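PDB 3GMS: putative NADPH:quinone reductase from Bacillus thuringiensis, which probably reduces quinones with NADPH, combining a GroES-like domain with a Rossmann-type nucleotide-binding domain. Local coordinates for residues V35-L40 against V90-G95; A122-I127 against K326-S331; E75-G78 against S82-L85. All blocks are in the same frame, centred on the assembly; numbering follows the deposited sequence.

Contact 1: residues V35-L40 against V90-G95; sequences VFVRML and VLPLRG
Pro92 lies against both Val37 and Met39, and the closest approach of the contact is Met39 SD to Pro92 CG at 3.5 Å. The thioether end of Met39 meets the CG corner of the proline ring end-on: Met39 starts off to one side of the 90-95 segment, but bends at chi2 (-50°) and again at chi3 (-73°) bring it against the CG-CD side of the ring, the sulfur nearer than CE. Val37 points toward the 90-95 segment and crosses both its partners obliquely. Its CG2 sits 3.9 Å from Pro92 CB and 3.8 Å from Val90 CG2, so one methyl touches both residues, while CG1 fills in against Pro92 CG. No hydrogen bond links the segments; the strand axes stand 8.4 Å apart at 108°, a face-to-face crossing and not a pairing of edges. The packed part is wholly apolar and buried. Beyond Pro92, the centre of an inverse gamma turn, the chain swings away from strand 34-43 toward solvent, where Gly95 is exposed and Arg94 partly so, its guanidinium making cation-pi contacts with Phe109 and Trp280. Val103 and Val110 extend the apolar cluster, an arrangement characteristic of the core of the curled beta sheet in GroES-like domains.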
# COMPACT_ATOMS: atom_id res chain seq x y z
N VAL A 35 -4.18 16.58 -15.79
CA VAL A 35 -2.73 16.77 -15.78
C VAL A 35 -2.16 15.55 -16.53
O VAL A 35 -2.65 14.45 -16.31
CB VAL A 35 -2.20 16.90 -14.32
CG1 VAL A 35 -0.67 16.95 -14.29
CG2 VAL A 35 -2.80 18.18 -13.68
N PHE A 36 -1.18 15.76 -17.40
CA PHE A 36 -0.67 14.72 -18.29
C PHE A 36 0.80 14.48 -17.91
O PHE A 36 1.63 15.40 -18.01
CB PHE A 36 -0.82 15.23 -19.75
CG PHE A 36 -0.28 14.30 -20.80
CD1 PHE A 36 -0.99 13.18 -21.17
CD2 PHE A 36 0.94 14.56 -21.44
CE1 PHE A 36 -0.51 12.33 -22.14
CE2 PHE A 36 1.43 13.72 -22.41
CZ PHE A 36 0.70 12.60 -22.76
N VAL A 37 1.14 13.26 -17.45
CA VAL A 37 2.40 13.05 -16.77
C VAL A 37 3.18 11.93 -17.45
O VAL A 37 2.65 10.81 -17.65
CB VAL A 37 2.10 12.68 -15.28
CG1 VAL A 37 3.39 12.34 -14.55
CG2 VAL A 37 1.37 13.85 -14.57
N ARG A 38 4.42 12.21 -17.85
CA ARG A 38 5.30 11.16 -18.40
C ARG A 38 5.91 10.40 -17.21
O ARG A 38 6.68 10.98 -16.45
CB ARG A 38 6.41 11.76 -19.29
CG ARG A 38 7.48 10.72 -19.76
CD ARG A 38 8.61 11.36 -20.64
NE ARG A 38 9.12 12.60 -20.05
CZ ARG A 38 10.13 12.70 -19.19
NH1 ARG A 38 10.78 11.61 -18.79
NH2 ARG A 38 10.48 13.90 -18.73
N MET A 39 5.57 9.11 -17.06
CA MET A 39 6.03 8.29 -15.90
C MET A 39 7.53 7.96 -15.94
O MET A 39 8.11 7.73 -17.00
CB MET A 39 5.22 7.00 -15.83
CG MET A 39 3.69 7.21 -15.55
SD MET A 39 3.29 8.30 -14.15
CE MET A 39 3.76 7.14 -12.81
N LEU A 40 8.14 7.93 -14.75
CA LEU A 40 9.54 7.58 -14.60
C LEU A 40 9.59 6.21 -14.00
O LEU A 40 10.20 5.31 -14.58
CB LEU A 40 10.24 8.57 -13.67
CG LEU A 40 10.27 10.01 -14.21
CD1 LEU A 40 10.67 10.99 -13.11
CD2 LEU A 40 11.28 10.11 -15.35
N VAL A 90 5.77 14.71 -9.88
CA VAL A 90 4.50 14.52 -9.18
C VAL A 90 4.11 13.05 -9.11
O VAL A 90 4.56 12.25 -9.94
CB VAL A 90 3.31 15.26 -9.92
CG1 VAL A 90 3.62 16.77 -10.09
CG2 VAL A 90 2.96 14.63 -11.23
N LEU A 91 3.25 12.72 -8.15
CA LEU A 91 2.53 11.43 -8.21
C LEU A 91 1.16 11.66 -8.87
O LEU A 91 0.33 12.38 -8.30
CB LEU A 91 2.33 10.82 -6.81
CG LEU A 91 3.53 10.87 -5.86
CD1 LEU A 91 3.12 10.29 -4.48
CD2 LEU A 91 4.79 10.18 -6.43
N PRO A 92 0.94 11.08 -10.05
CA PRO A 92 -0.40 11.32 -10.65
C PRO A 92 -1.44 10.26 -10.21
O PRO A 92 -1.64 9.25 -10.91
CB PRO A 92 -0.10 11.25 -12.12
CG PRO A 92 1.04 10.25 -12.26
CD PRO A 92 1.86 10.38 -10.99
N LEU A 93 -2.05 10.46 -9.06
CA LEU A 93 -2.81 9.38 -8.40
C LEU A 93 -4.30 9.52 -8.67
O LEU A 93 -4.74 10.58 -9.13
CB LEU A 93 -2.50 9.36 -6.90
CG LEU A 93 -1.02 9.34 -6.51
CD1 LEU A 93 -0.80 9.41 -5.00
CD2 LEU A 93 -0.33 8.06 -7.08
N ARG A 94 -5.05 8.45 -8.44
CA ARG A 94 -6.54 8.43 -8.52
C ARG A 94 -7.05 8.82 -9.89
O ARG A 94 -8.10 9.48 -10.02
CB ARG A 94 -7.14 9.34 -7.42
CG ARG A 94 -6.71 8.95 -6.03
CD ARG A 94 -7.21 9.87 -4.90
NE ARG A 94 -8.67 10.03 -4.88
CZ ARG A 94 -9.30 10.76 -3.97
NH1 ARG A 94 -8.60 11.33 -2.99
NH2 ARG A 94 -10.62 10.92 -4.04
N GLY A 95 -6.30 8.44 -10.91
CA GLY A 95 -6.68 8.67 -12.31
C GLY A 95 -6.47 7.37 -13.04
O GLY A 95 -6.94 6.30 -12.61

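Contact 2: residues A122-I127 against K326-S331; sequences AAQMYI and KVFLTS
In the curled sheet of the GroES-like domain, to which the C-terminal strand returns as in medium-chain dehydrogenases/reductases, strand 326-330 pairs antiparallel with strand 34-43, and the turn leading from helix 119-122 toward helix 127-139 packs on its side chains. That turn is a type I beta turn from Ala122 to Met125, closed by Met125 N to Ala122 O at 3.1 Å; its two central residues, Ala123 and Gln124, make the contact. Ala123 CB approaches Phe328 CE1 obliquely at 4.1 Å. The Gln124 chain, extended beyond CG (chi2 177°), crosses the phenylalanine at about a right angle. Its NE2 lies in the ring plane at the edge, 3.6 Å from Phe328 CZ, which is not the place for an N-H...pi contact; amide and ring planes are 76° apart. Instead NE2 donates to the carbonyl oxygens of Phe120 and Met299, which hold the buried amide in place. Phe120 also meets the Phe328 ring edge-to-face. Lys326 runs past Gln124 in the opposite direction, bent at chi2 and chi3, and its ammonium bonds to Asn45 OD1. Across the segments the lysine offers methylene carbons: Gln124 OE1 rests 3.7 Å from Lys326 CE.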
# COMPACT_ATOMS: atom_id res chain seq x y z
N ALA A 122 9.82 8.20 -3.89
CA ALA A 122 8.55 8.81 -4.27
C ALA A 122 7.54 7.81 -4.83
O ALA A 122 6.34 7.86 -4.55
CB ALA A 122 8.81 9.94 -5.31
N ALA A 123 8.06 6.86 -5.59
CA ALA A 123 7.21 5.87 -6.23
C ALA A 123 6.51 4.93 -5.23
O ALA A 123 5.69 4.08 -5.63
CB ALA A 123 8.06 5.07 -7.25
N GLN A 124 6.90 5.01 -3.95
CA GLN A 124 6.37 4.15 -2.89
C GLN A 124 5.55 4.91 -1.86
O GLN A 124 5.13 4.34 -0.82
CB GLN A 124 7.50 3.38 -2.20
CG GLN A 124 8.27 2.40 -3.07
CD GLN A 124 9.39 1.79 -2.26
OE1 GLN A 124 9.15 0.93 -1.44
NE2 GLN A 124 10.59 2.32 -2.41
N MET A 125 5.26 6.19 -2.17
CA MET A 125 4.69 7.10 -1.17
C MET A 125 3.19 6.89 -0.85
O MET A 125 2.72 7.31 0.20
CB MET A 125 4.91 8.56 -1.61
CG MET A 125 4.57 9.69 -0.57
SD MET A 125 5.82 9.86 0.76
CE MET A 125 7.23 10.27 -0.19
N TYR A 126 2.46 6.24 -1.76
CA TYR A 126 1.00 6.22 -1.69
C TYR A 126 0.45 5.03 -0.93
O TYR A 126 0.04 5.15 0.19
CB TYR A 126 0.44 6.29 -3.11
CG TYR A 126 -1.08 6.23 -3.27
CD1 TYR A 126 -1.97 6.68 -2.26
CD2 TYR A 126 -1.60 5.77 -4.48
CE1 TYR A 126 -3.35 6.63 -2.48
CE2 TYR A 126 -2.98 5.71 -4.71
CZ TYR A 126 -3.84 6.15 -3.70
OH TYR A 126 -5.20 6.10 -3.91
N ILE A 127 0.45 3.85 -1.53
CA ILE A 127 -0.41 2.81 -1.02
C ILE A 127 -0.09 2.34 0.41
O ILE A 127 -0.97 2.38 1.27
CB ILE A 127 -0.43 1.58 -2.00
CG1 ILE A 127 -1.09 1.99 -3.34
CG2 ILE A 127 -1.23 0.44 -1.40
CD1 ILE A 127 -2.56 2.33 -3.22
N LYS A 326 11.56 -3.98 -3.20
CA LYS A 326 10.55 -3.66 -4.17
C LYS A 326 11.03 -3.77 -5.64
O LYS A 326 12.12 -3.32 -5.95
CB LYS A 326 10.12 -2.21 -3.89
CG LYS A 326 8.83 -1.82 -4.55
CD LYS A 326 7.62 -2.57 -3.95
CE LYS A 326 7.13 -1.94 -2.67
NZ LYS A 326 5.83 -2.54 -2.30
N VAL A 327 10.23 -4.39 -6.52
CA VAL A 327 10.53 -4.46 -7.92
C VAL A 327 9.85 -3.27 -8.60
O VAL A 327 8.73 -2.93 -8.26
CB VAL A 327 9.98 -5.76 -8.52
CG1 VAL A 327 10.28 -5.83 -10.05
CG2 VAL A 327 10.60 -6.98 -7.78
N PHE A 328 10.53 -2.61 -9.53
CA PHE A 328 9.95 -1.45 -10.22
C PHE A 328 9.95 -1.57 -11.71
O PHE A 328 10.83 -2.23 -12.30
CB PHE A 328 10.77 -0.18 -9.87
CG PHE A 328 10.77 0.18 -8.41
CD1 PHE A 328 9.86 1.14 -7.92
CD2 PHE A 328 11.69 -0.39 -7.53
CE1 PHE A 328 9.87 1.47 -6.57
CE2 PHE A 328 11.68 -0.07 -6.15
CZ PHE A 328 10.78 0.88 -5.68
N LEU A 329 8.99 -0.85 -12.32
CA LEU A 329 8.91 -0.68 -13.77
C LEU A 329 9.37 0.70 -14.10
O LEU A 329 8.81 1.68 -13.59
CB LEU A 329 7.46 -0.83 -14.25
CG LEU A 329 6.87 -2.25 -14.11
CD1 LEU A 329 5.35 -2.27 -14.26
CD2 LEU A 329 7.58 -3.34 -15.03
N THR A 330 10.42 0.81 -14.91
CA THR A 330 11.05 2.11 -15.05
C THR A 330 10.95 2.54 -16.52
O THR A 330 10.80 1.69 -17.41
CB THR A 330 12.53 2.12 -14.57
OG1 THR A 330 13.30 1.24 -15.40
CG2 THR A 330 12.67 1.70 -13.09
N SER A 331 11.02 3.84 -16.76
CA SER A 331 10.86 4.36 -18.12
C SER A 331 11.78 5.54 -18.39
O SER A 331 11.36 6.53 -18.96
CB SER A 331 9.41 4.80 -18.34
OG SER A 331 8.53 3.70 -18.48

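Contact 3: residues E75-G78 against S82-L85; sequences ENVG and SREL
The end of strand 71-77 faces the 3-10 turn 83-85 across a short connection, with the backbones nearest at Val77 and Arg83, whose CA atoms are 6.5 Å apart. Asn76 and Arg83 carry the polar half. The Arg83 chain, bent at chi3, curls back so that NH1 donates to Asn76 OD1 at 3.2 Å. This bond arrives nearly along the C=O axis of the amide, but its N-H...O angle of 142° is far from straight, and the oxygen is tilted 22° from the guanidinium plane. NH2 adds a weak bond to the same oxygen. The amide and guanidinium planes are nearly perpendicular (84°), not a coplanar pair. Asn76 OD1 also accepts from Val77 N at 2.9 Å, from above the carbonyl plane and not on a lone pair, which may limit the amide's rotation. A water in the plane of the guanidinium, at its edge, accepts from Arg83 NH1 at 2.7 Å and donates to Val77 O at 2.8 Å, bridging side chain to strand backbone. The apolar half is Val77, pointing toward the turn: CG2 lies 3.8 Å from both Arg83 CG and Ser82 O, and CG1 faces Leu85 CB. Ser82, Arg83 and Glu84 are exposed, so the polar bonds form at the surface while Val77 is buried. Val77 and Leu85 both touch Val35 of strand 34-43, and Glu75 and Asn76 form a classic beta bulge opposite Phe36, placing the turn in the connection between strands 71-77 and 89-92, beside strand 34-43.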
# COMPACT_ATOMS: atom_id res chain seq x y z
N GLU A 75 3.98 16.97 -18.25
CA GLU A 75 4.31 17.40 -19.62
C GLU A 75 3.32 18.40 -20.17
O GLU A 75 3.66 19.23 -21.04
CB GLU A 75 4.31 16.20 -20.58
CG GLU A 75 5.33 15.15 -20.29
CD GLU A 75 6.68 15.44 -20.90
OE1 GLU A 75 7.35 16.39 -20.45
OE2 GLU A 75 7.06 14.69 -21.82
N ASN A 76 2.07 18.28 -19.73
CA ASN A 76 1.01 19.18 -20.22
C ASN A 76 -0.13 19.20 -19.22
O ASN A 76 -0.23 18.31 -18.37
CB ASN A 76 0.52 18.75 -21.61
CG ASN A 76 -0.03 19.93 -22.42
OD1 ASN A 76 -0.08 21.08 -21.94
ND2 ASN A 76 -0.44 19.64 -23.65
N VAL A 77 -0.96 20.23 -19.27
CA VAL A 77 -2.13 20.35 -18.40
C VAL A 77 -3.30 20.87 -19.23
O VAL A 77 -3.11 21.50 -20.27
CB VAL A 77 -1.87 21.27 -17.17
CG1 VAL A 77 -0.75 20.71 -16.25
CG2 VAL A 77 -1.55 22.73 -17.59
N GLY A 78 -4.52 20.58 -18.77
CA GLY A 78 -5.73 21.06 -19.42
C GLY A 78 -6.03 22.53 -19.14
O GLY A 78 -5.37 23.17 -18.31
N SER A 82 -3.08 25.40 -13.79
CA SER A 82 -1.89 26.25 -13.84
C SER A 82 -0.76 25.60 -14.64
O SER A 82 -0.37 24.45 -14.37
CB SER A 82 -1.42 26.56 -12.42
OG SER A 82 -0.25 27.34 -12.48
N ARG A 83 -0.23 26.35 -15.61
CA ARG A 83 0.79 25.80 -16.50
C ARG A 83 2.17 25.77 -15.85
O ARG A 83 3.09 25.17 -16.40
CB ARG A 83 0.79 26.49 -17.87
CG ARG A 83 -0.50 26.22 -18.68
CD ARG A 83 -0.40 26.65 -20.14
NE ARG A 83 0.59 25.91 -20.91
CZ ARG A 83 0.39 24.73 -21.49
NH1 ARG A 83 -0.79 24.11 -21.41
NH2 ARG A 83 1.37 24.15 -22.17
N GLU A 84 2.29 26.39 -14.67
CA GLU A 84 3.52 26.32 -13.83
C GLU A 84 3.81 24.90 -13.39
O GLU A 84 4.92 24.59 -12.98
CB GLU A 84 3.39 27.15 -12.55
CG GLU A 84 2.51 28.38 -12.62
CD GLU A 84 3.21 29.59 -13.21
OE1 GLU A 84 2.85 30.73 -12.81
OE2 GLU A 84 4.11 29.41 -14.06
N LEU A 85 2.78 24.06 -13.43
CA LEU A 85 2.91 22.66 -13.07
C LEU A 85 3.76 21.91 -14.08
O LEU A 85 4.37 20.91 -13.73
CB LEU A 85 1.53 22.03 -12.97
CG LEU A 85 1.29 20.92 -11.95
CD1 LEU A 85 1.63 21.32 -10.52
CD2 LEU A 85 -0.18 20.48 -12.02
O HOH W 1 -3.32 24.25 -20.55

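All three contacts reach one mixed, curled sheet. Contact 3 is nested inside the loop closed by contact 1; contact 2 follows in series and joins segments with 198 residues between them, including the Rossmann-type range. Contact 1 is central, its centre 12 Å from each of the others, whereas contacts 2 and 3 are 23 Å apart and do not touch. Strand 34-43 is the common member: it pairs with strand 71-77 through Phe36 and Glu75, and with strand 326-330 near its other end, where Leu40 O probably bonds to Ser331 N. This is consistent with a GroES-like domain built from N-terminal and C-terminal parts, the probable nucleotide-binding domain lying between them in sequence.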